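Local atomic coordinates of surface protein R28 (Streptococcus pyogenes, PDB entry 6S5Z), a protein that is anchored to the streptococcal cell wall and displayed at the surface, its Rib domains probably forming part of an extended stalk. Residues T52-S55 and G56-G60. Numbering follows the deposited sequence.
Sequences TSTS and GEKDG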
ATOM      1  N   THR A  52      13.830   1.115   4.306  1.00 11.14           N
ATOM      2  CA  THR A  52      14.460  -0.167   4.578  1.00 11.74           C
ATOM      3  C   THR A  52      15.956  -0.056   4.817  1.00 10.73           C
ATOM      4  O   THR A  52      16.613  -1.094   4.943  1.00 13.61           O
ATOM      5  CB  THR A  52      14.226  -1.144   3.425  1.00 13.44           C
ATOM      6  OG1 THR A  52      14.852  -0.620   2.243  1.00 12.04           O
ATOM      7  CG2 THR A  52      12.750  -1.379   3.172  1.00 14.70           C
ATOM      8  N   SER A  53      16.515   1.165   4.885  1.00 18.40           N
ATOM      9  CA  SER A  53      17.959   1.312   5.082  1.00 16.85           C
ATOM     10  C   SER A  53      18.396   0.950   6.496  1.00 13.87           C
ATOM     11  O   SER A  53      19.574   0.645   6.716  1.00 13.90           O
ATOM     12  CB  SER A  53      18.404   2.742   4.773  1.00 11.81           C
ATOM     13  OG  SER A  53      17.916   3.666   5.737  1.00 18.20           O
ATOM     14  N   THR A  54      17.478   0.966   7.452  1.00 12.76           N
ATOM     15  CA  THR A  54      17.708   0.458   8.791  1.00 15.94           C
ATOM     16  C   THR A  54      16.683  -0.620   9.092  1.00 14.95           C
ATOM     17  O   THR A  54      15.542  -0.552   8.630  1.00 16.08           O
ATOM     18  CB  THR A  54      17.568   1.549   9.816  1.00 16.24           C
ATOM     19  OG1 THR A  54      16.266   2.122   9.666  1.00 18.53           O
ATOM     20  CG2 THR A  54      18.618   2.604   9.584  1.00 16.87           C
ATOM     21  N   SER A  55      17.089  -1.598   9.893  1.00 15.95           N
ATOM     22  CA  SER A  55      16.169  -2.644  10.309  1.00 21.19           C
ATOM     23  C   SER A  55      15.247  -2.111  11.396  1.00 21.95           C
ATOM     24  O   SER A  55      15.517  -1.085  12.024  1.00 18.01           O
ATOM     25  CB  SER A  55      16.935  -3.871  10.802  1.00 25.66           C
ATOM     26  OG  SER A  55      17.780  -3.536  11.884  1.00 28.67           O
ATOM     27  N   GLY A  56      14.134  -2.807  11.598  1.00 14.15           N
ATOM     28  CA  GLY A  56      13.178  -2.439  12.613  1.00 19.82           C
ATOM     29  C   GLY A  56      11.771  -2.587  12.079  1.00 21.14           C
ATOM     30  O   GLY A  56      11.535  -3.206  11.040  1.00 16.67           O
ATOM     31  N   GLU A  57      10.822  -2.053  12.837  1.00 13.20           N
ATOM     32  CA  GLU A  57       9.413  -2.090  12.477  1.00 16.29           C
ATOM     33  C   GLU A  57       9.052  -0.755  11.855  1.00 19.47           C
ATOM     34  O   GLU A  57       9.127   0.277  12.529  1.00 22.46           O
ATOM     35  CB  GLU A  57       8.553  -2.362  13.709  1.00 14.19           C
ATOM     36  CG  GLU A  57       8.860  -3.677  14.371  1.00 15.40           C
ATOM     37  CD  GLU A  57       8.448  -4.871  13.537  1.00 26.63           C
ATOM     38  OE1 GLU A  57       7.751  -4.684  12.515  1.00 26.86           O
ATOM     39  OE2 GLU A  57       8.805  -6.004  13.918  1.00 31.91           O
ATOM     40  N   LYS A  58       8.628  -0.769  10.597  1.00 17.05           N
ATOM     41  CA  LYS A  58       8.399   0.496   9.926  1.00 11.45           C
ATOM     42  C   LYS A  58       6.935   0.590   9.534  1.00 16.03           C
ATOM     43  O   LYS A  58       6.256  -0.418   9.321  1.00 21.46           O
ATOM     44  CB  LYS A  58       9.306   0.650   8.695  1.00 13.88           C
ATOM     45  CG  LYS A  58      10.785   0.323   8.987  1.00 12.71           C
ATOM     46  CD  LYS A  58      11.349   1.171  10.103  1.00 16.31           C
ATOM     47  CE  LYS A  58      12.841   0.913  10.300  1.00 24.07           C
ATOM     48  NZ  LYS A  58      13.667   1.465   9.197  1.00 23.78           N
ATOM     49  N   ASP A  59       6.471   1.819   9.381  1.00 16.07           N
ATOM     50  CA  ASP A  59       5.116   2.060   8.943  1.00 20.31           C
ATOM     51  C   ASP A  59       5.191   2.794   7.619  1.00 19.53           C
ATOM     52  O   ASP A  59       6.190   3.450   7.301  1.00 17.05           O
ATOM     53  CB  ASP A  59       4.325   2.907   9.951  1.00 23.94           C
ATOM     54  CG  ASP A  59       4.005   2.164  11.242  1.00 35.76           C
ATOM     55  OD1 ASP A  59       3.474   1.040  11.181  1.00 40.55           O
ATOM     56  OD2 ASP A  59       4.275   2.720  12.328  1.00 37.76           O
ATOM     57  N   GLY A  60       4.108   2.690   6.859  1.00 15.51           N
ATOM     58  CA  GLY A  60       4.017   3.384   5.591  1.00 19.33           C
ATOM     59  C   GLY A  60       2.556   3.540   5.237  1.00 19.14           C
ATOM     60  O   GLY A  60       1.672   3.005   5.910  1.00 19.72           O
TER
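Lys58 reaches back across the bend that leads into strand 56-65 and grips Thr54, four residues earlier, in the immunoglobulin-like Rib domain. Two hydrogen bonds join the pair: NZ of Lys58 donates to OG1 of Thr54 at 2.7 Å and to O of the same threonine at 2.8 Å. At the carbonyl the ammonium stands well above the C=O plane. Thr54 OG1 lies between its own backbone N and carbonyl carbon (chi1 56°), which lets hydroxyl and carbonyl meet one nitrogen. A further bond, to O of Asp51, ties the ammonium to an earlier part of the loop, bringing its acceptors to three, all from the loop. Three oxygen acceptors probably favour the charged form.

The lysine chain, bent at chi2 and chi4, meets the threonine side chain at about a right angle and touches Val80 and Pro50. The backbone bends tightly at Ser53, then runs extended through Gly56, whose phi/psi of 138°/-168° is a conformation open to glycine. From there backbone bonds of Gly56 with Val80 and of Lys58 with Val78 pair the strand antiparallel with strand 71-81. Beside the ammonium bonds are two close polar approaches: Lys58 CE lies 3.8 Å from Ser55 O and 3.5 Å from Thr54 O.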